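Local coordinates for protein arylmalonate decarboxylase (Bordetella bronchiseptica, PDB 3IXL) that catalyses the decarboxylation of 2-aryl-2-methylmalonates to 2-arylpropionates, taking up a proton and releasing carbon dioxide, at residues A[115-127]-A[174-188]. The protein carries 2 engineered substitutions. Numbering follows the deposited sequence.
Sequences LGVRRVALATAYI and AFEAAPDSDGILLSS. Engineered in segment 174-188: Ser188 (natural residue Cys). With PAC (2-phenylacetic acid), chain C.
Tyr126 and Ser187 meet where two neighbouring parallel strands, 119-124 and 183-187, run out toward the bound phenylacetic acid. The pair belongs to a four-stranded parallel sheet of this alpha/beta protein of the Asp/Glu racemase clan. Parallel backbone hydrogen bonds join the segments, from Asp182 N donating to Arg119 O at one end to Ala125 N donating to Ser187 O at the other. On one face of the sheet, Val120 and Leu185 cross at an angle. The CG2 branch of Val120, anti to its own backbone N (CG1 sits at chi1 59°), touches Leu185 CB at 3.7 Å. Helix 128-140 covers this face through Leu134 and Leu138. On the other face, Ala121 and Ala123 are small, and helix 164-176 comes close: Ala123 CB lies 4.2 Å from Ala174 CB. At the start of strand 119-124, the Asp182 carboxylate reaches across to the backbone of residues 118-119. Its OD2 takes two backbone N-H groups, Arg118 N through the anti lone pair and Arg119 N from above the carboxylate plane, the latter nearly straight at 177°. Arg119 also reaches Asp180 in a salt bridge, NH2 to OD1 2.9 Å, with the two flat groups 77° apart. At the far end, the Tyr126 ring has Ser187 O over one face. Ser187 OG donates to Tyr126 OH at 2.9 Å, and that hydroxyl in turn donates to the ligand carboxylate, OH to O2 of phenylacetic acid 2.7 Å.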
loop_
_atom_site.group_PDB
_atom_site.type_symbol
_atom_site.label_atom_id
_atom_site.label_comp_id
_atom_site.label_asym_id
_atom_site.label_seq_id
_atom_site.Cartn_x
_atom_site.Cartn_y
_atom_site.Cartn_z
ATOM N N LEU A 115 7.443 -12.263 -3.433
ATOM C CA LEU A 115 8.225 -12.804 -2.324
ATOM C C LEU A 115 7.804 -14.225 -1.942
ATOM O O LEU A 115 8.285 -14.761 -0.938
ATOM C CB LEU A 115 8.164 -11.865 -1.113
ATOM C CG LEU A 115 8.901 -10.546 -1.344
ATOM C CD1 LEU A 115 8.428 -9.476 -0.389
ATOM C CD2 LEU A 115 10.418 -10.763 -1.225
ATOM N N GLY A 116 6.918 -14.823 -2.739
ATOM C CA GLY A 116 6.481 -16.206 -2.518
ATOM C C GLY A 116 5.655 -16.402 -1.260
ATOM O O GLY A 116 5.696 -17.464 -0.639
ATOM N N VAL A 117 4.888 -15.382 -0.892
ATOM C CA VAL A 117 4.077 -15.436 0.312
ATOM C C VAL A 117 2.662 -15.870 -0.040
ATOM O O VAL A 117 1.959 -15.177 -0.767
ATOM C CB VAL A 117 4.063 -14.067 1.032
ATOM C CG1 VAL A 117 3.171 -14.115 2.265
ATOM C CG2 VAL A 117 5.469 -13.658 1.415
ATOM N N ARG A 118 2.262 -17.035 0.462
ATOM C CA ARG A 118 0.897 -17.524 0.311
ATOM C C ARG A 118 0.151 -17.403 1.638
ATOM O O ARG A 118 -0.977 -16.899 1.680
ATOM C CB ARG A 118 0.902 -18.981 -0.177
ATOM C CG ARG A 118 -0.440 -19.705 -0.098
ATOM C CD ARG A 118 -1.391 -19.273 -1.202
ATOM N NE ARG A 118 -0.985 -19.758 -2.525
ATOM C CZ ARG A 118 -1.623 -20.703 -3.218
ATOM N NH1 ARG A 118 -2.716 -21.281 -2.729
ATOM N NH2 ARG A 118 -1.169 -21.067 -4.412
ATOM N N ARG A 119 0.783 -17.866 2.714
ATOM C CA ARG A 119 0.227 -17.758 4.055
ATOM C C ARG A 119 0.801 -16.508 4.691
ATOM O O ARG A 119 2.011 -16.404 4.882
ATOM C CB ARG A 119 0.585 -18.990 4.879
ATOM C CG ARG A 119 -0.159 -20.230 4.441
ATOM C CD ARG A 119 0.335 -21.453 5.192
ATOM N NE ARG A 119 0.441 -21.225 6.633
ATOM C CZ ARG A 119 -0.594 -21.199 7.468
ATOM N NH1 ARG A 119 -1.827 -21.385 7.014
ATOM N NH2 ARG A 119 -0.397 -20.987 8.761
ATOM N N VAL A 120 -0.079 -15.559 5.007
ATOM C CA VAL A 120 0.347 -14.216 5.337
ATOM C C VAL A 120 -0.226 -13.748 6.667
ATOM O O VAL A 120 -1.441 -13.727 6.857
ATOM C CB VAL A 120 0.005 -13.230 4.176
ATOM C CG1 VAL A 120 -1.498 -13.196 3.856
ATOM C CG2 VAL A 120 0.569 -11.829 4.462
ATOM N N ALA A 121 0.664 -13.408 7.596
ATOM C CA ALA A 121 0.257 -12.819 8.865
ATOM C C ALA A 121 -0.040 -11.342 8.620
ATOM O O ALA A 121 0.672 -10.689 7.848
ATOM C CB ALA A 121 1.358 -12.983 9.899
ATOM N N LEU A 122 -1.071 -10.822 9.281
ATOM C CA LEU A 122 -1.486 -9.428 9.084
ATOM C C LEU A 122 -1.132 -8.564 10.280
ATOM O O LEU A 122 -1.498 -8.878 11.418
ATOM C CB LEU A 122 -2.999 -9.352 8.852
ATOM C CG LEU A 122 -3.621 -10.254 7.781
ATOM C CD1 LEU A 122 -5.141 -10.042 7.663
ATOM C CD2 LEU A 122 -2.933 -10.061 6.436
ATOM N N ALA A 123 -0.428 -7.465 10.023
ATOM C CA ALA A 123 -0.099 -6.477 11.043
ATOM C C ALA A 123 -0.645 -5.184 10.479
ATOM O O ALA A 123 -0.116 -4.689 9.484
ATOM C CB ALA A 123 1.418 -6.383 11.220
ATOM N N THR A 124 -1.713 -4.646 11.068
ATOM C CA THR A 124 -2.394 -3.515 10.419
ATOM C C THR A 124 -2.639 -2.355 11.365
ATOM O O THR A 124 -2.559 -2.507 12.592
ATOM C CB THR A 124 -3.762 -3.895 9.829
ATOM O OG1 THR A 124 -4.757 -3.771 10.856
ATOM C CG2 THR A 124 -3.761 -5.305 9.228
ATOM N N ALA A 125 -2.974 -1.204 10.779
ATOM C CA ALA A 125 -3.289 -0.014 11.540
ATOM C C ALA A 125 -4.774 0.043 11.899
ATOM O O ALA A 125 -5.170 0.915 12.659
ATOM C CB ALA A 125 -2.902 1.224 10.743
ATOM N N TYR A 126 -5.571 -0.872 11.346
ATOM C CA TYR A 126 -7.026 -0.657 11.227
ATOM C C TYR A 126 -7.897 -1.166 12.356
ATOM O O TYR A 126 -7.467 -1.968 13.188
ATOM C CB TYR A 126 -7.560 -1.329 9.963
ATOM C CG TYR A 126 -6.775 -1.150 8.690
ATOM C CD1 TYR A 126 -6.332 -2.261 7.975
ATOM C CD2 TYR A 126 -6.538 0.117 8.166
ATOM C CE1 TYR A 126 -5.644 -2.114 6.778
ATOM C CE2 TYR A 126 -5.842 0.280 6.966
ATOM C CZ TYR A 126 -5.406 -0.852 6.284
ATOM O OH TYR A 126 -4.725 -0.724 5.085
ATOM N N ILE A 127 -9.150 -0.701 12.337
ATOM C CA ILE A 127 -10.232 -1.321 13.125
ATOM C C ILE A 127 -10.734 -2.589 12.421
ATOM O O ILE A 127 -10.484 -2.793 11.230
ATOM C CB ILE A 127 -11.402 -0.340 13.437
ATOM C CG1 ILE A 127 -12.065 0.179 12.154
ATOM C CG2 ILE A 127 -10.895 0.821 14.306
ATOM C CD1 ILE A 127 -13.375 0.970 12.403
ATOM N N ALA A 174 2.109 -10.410 15.454
ATOM C CA ALA A 174 1.244 -11.017 14.433
ATOM C C ALA A 174 1.826 -12.331 13.917
ATOM O O ALA A 174 1.109 -13.317 13.737
ATOM C CB ALA A 174 1.013 -10.045 13.281
ATOM N N PHE A 175 3.134 -12.339 13.684
ATOM C CA PHE A 175 3.810 -13.540 13.214
ATOM C C PHE A 175 3.828 -14.635 14.279
ATOM O O PHE A 175 3.660 -15.809 13.959
ATOM C CB PHE A 175 5.237 -13.213 12.765
ATOM C CG PHE A 175 5.955 -14.383 12.154
ATOM C CD1 PHE A 175 6.922 -15.079 12.880
ATOM C CD2 PHE A 175 5.652 -14.803 10.859
ATOM C CE1 PHE A 175 7.586 -16.165 12.313
ATOM C CE2 PHE A 175 6.310 -15.894 10.295
ATOM C CZ PHE A 175 7.275 -16.567 11.021
ATOM N N GLU A 176 4.037 -14.251 15.534
ATOM C CA GLU A 176 4.111 -15.236 16.621
ATOM C C GLU A 176 2.760 -15.892 16.868
ATOM O O GLU A 176 2.693 -16.981 17.447
ATOM C CB GLU A 176 4.669 -14.611 17.899
ATOM C CG GLU A 176 6.178 -14.399 17.844
ATOM C CD GLU A 176 6.748 -13.694 19.071
ATOM O OE1 GLU A 176 7.985 -13.732 19.238
ATOM O OE2 GLU A 176 5.976 -13.099 19.855
ATOM N N ALA A 177 1.691 -15.234 16.426
ATOM C CA ALA A 177 0.349 -15.824 16.455
ATOM C C ALA A 177 0.143 -16.924 15.400
ATOM O O ALA A 177 -0.812 -17.703 15.496
ATOM C CB ALA A 177 -0.720 -14.744 16.320
ATOM N N ALA A 178 1.034 -16.982 14.405
ATOM C CA ALA A 178 1.008 -18.002 13.345
ATOM C C ALA A 178 2.417 -18.148 12.760
ATOM O O ALA A 178 2.684 -17.691 11.642
ATOM C CB ALA A 178 -0.000 -17.626 12.253
ATOM N N PRO A 179 3.336 -18.777 13.522
ATOM C CA PRO A 179 4.766 -18.755 13.185
ATOM C C PRO A 179 5.194 -19.655 12.026
ATOM O O PRO A 179 6.380 -19.692 11.698
ATOM C CB PRO A 179 5.439 -19.179 14.495
ATOM C CG PRO A 179 4.423 -20.018 15.181
ATOM C CD PRO A 179 3.068 -19.538 14.760
ATOM N N ASP A 180 4.249 -20.366 11.410
ATOM C CA ASP A 180 4.544 -21.109 10.189
ATOM C C ASP A 180 4.041 -20.370 8.944
ATOM O O ASP A 180 3.884 -20.965 7.878
ATOM C CB ASP A 180 4.003 -22.547 10.261
ATOM C CG ASP A 180 2.493 -22.609 10.391
ATOM O OD1 ASP A 180 1.843 -21.550 10.524
ATOM O OD2 ASP A 180 1.949 -23.735 10.365
ATOM N N SER A 181 3.792 -19.069 9.095
ATOM C CA SER A 181 3.411 -18.207 7.971
ATOM C C SER A 181 4.604 -17.941 7.047
ATOM O O SER A 181 5.762 -18.041 7.469
ATOM C CB SER A 181 2.851 -16.876 8.489
ATOM O OG SER A 181 1.665 -17.071 9.243
ATOM N N ASP A 182 4.320 -17.599 5.792
ATOM C CA ASP A 182 5.372 -17.345 4.799
ATOM C C ASP A 182 5.928 -15.932 4.893
ATOM O O ASP A 182 7.047 -15.676 4.466
ATOM C CB ASP A 182 4.845 -17.536 3.371
ATOM C CG ASP A 182 4.349 -18.934 3.091
ATOM O OD1 ASP A 182 4.946 -19.903 3.613
ATOM O OD2 ASP A 182 3.376 -19.061 2.315
ATOM N N GLY A 183 5.128 -15.011 5.421
ATOM C CA GLY A 183 5.512 -13.607 5.454
ATOM C C GLY A 183 4.457 -12.784 6.146
ATOM O O GLY A 183 3.480 -13.313 6.669
ATOM N N ILE A 184 4.678 -11.478 6.137
ATOM C CA ILE A 184 3.845 -10.546 6.883
ATOM C C ILE A 184 3.399 -9.417 5.962
ATOM O O ILE A 184 4.209 -8.870 5.201
ATOM C CB ILE A 184 4.626 -9.955 8.092
ATOM C CG1 ILE A 184 5.081 -11.084 9.037
ATOM C CG2 ILE A 184 3.784 -8.919 8.851
ATOM C CD1 ILE A 184 6.229 -10.705 9.960
ATOM N N LEU A 185 2.113 -9.083 6.034
ATOM C CA LEU A 185 1.608 -7.867 5.410
ATOM C C LEU A 185 1.427 -6.813 6.495
ATOM O O LEU A 185 0.654 -7.001 7.429
ATOM C CB LEU A 185 0.281 -8.117 4.684
ATOM C CG LEU A 185 -0.421 -6.872 4.131
ATOM C CD1 LEU A 185 0.437 -6.181 3.074
ATOM C CD2 LEU A 185 -1.781 -7.261 3.547
ATOM N N LEU A 186 2.171 -5.719 6.370
ATOM C CA LEU A 186 2.039 -4.565 7.241
ATOM C C LEU A 186 1.185 -3.550 6.483
ATOM O O LEU A 186 1.644 -2.888 5.542
ATOM C CB LEU A 186 3.424 -4.021 7.600
ATOM C CG LEU A 186 3.560 -2.766 8.468
ATOM C CD1 LEU A 186 2.763 -2.858 9.778
ATOM C CD2 LEU A 186 5.044 -2.571 8.762
ATOM N N SER A 187 -0.083 -3.462 6.874
ATOM C CA SER A 187 -1.066 -2.758 6.061
ATOM C C SER A 187 -1.462 -1.405 6.626
ATOM O O SER A 187 -1.820 -1.273 7.801
ATOM C CB SER A 187 -2.306 -3.626 5.812
ATOM O OG SER A 187 -3.081 -3.090 4.743
ATOM N N SER A 188 -1.376 -0.429 5.724
ATOM C CA SER A 188 -1.805 0.975 5.816
ATOM C C SER A 188 -0.699 1.848 5.299
ATOM O O SER A 188 0.405 1.874 5.853
ATOM C CB SER A 188 -2.216 1.461 7.198
ATOM O OG SER A 188 -2.647 2.813 7.069
HETATM C C1 PAC C . -4.662 2.505 3.799
HETATM C C2 PAC C . -5.045 3.827 4.437
HETATM C "C1'" PAC C . -4.168 5.052 4.274
HETATM C "C2'" PAC C . -4.230 5.987 5.312
HETATM C "C3'" PAC C . -3.476 7.158 5.266
HETATM C "C4'" PAC C . -2.655 7.403 4.169
HETATM C "C5'" PAC C . -2.583 6.471 3.126
HETATM C "C6'" PAC C . -3.343 5.298 3.166
HETATM O O1 PAC C . -3.591 2.338 3.151
HETATM O O2 PAC C . -5.497 1.571 3.968
#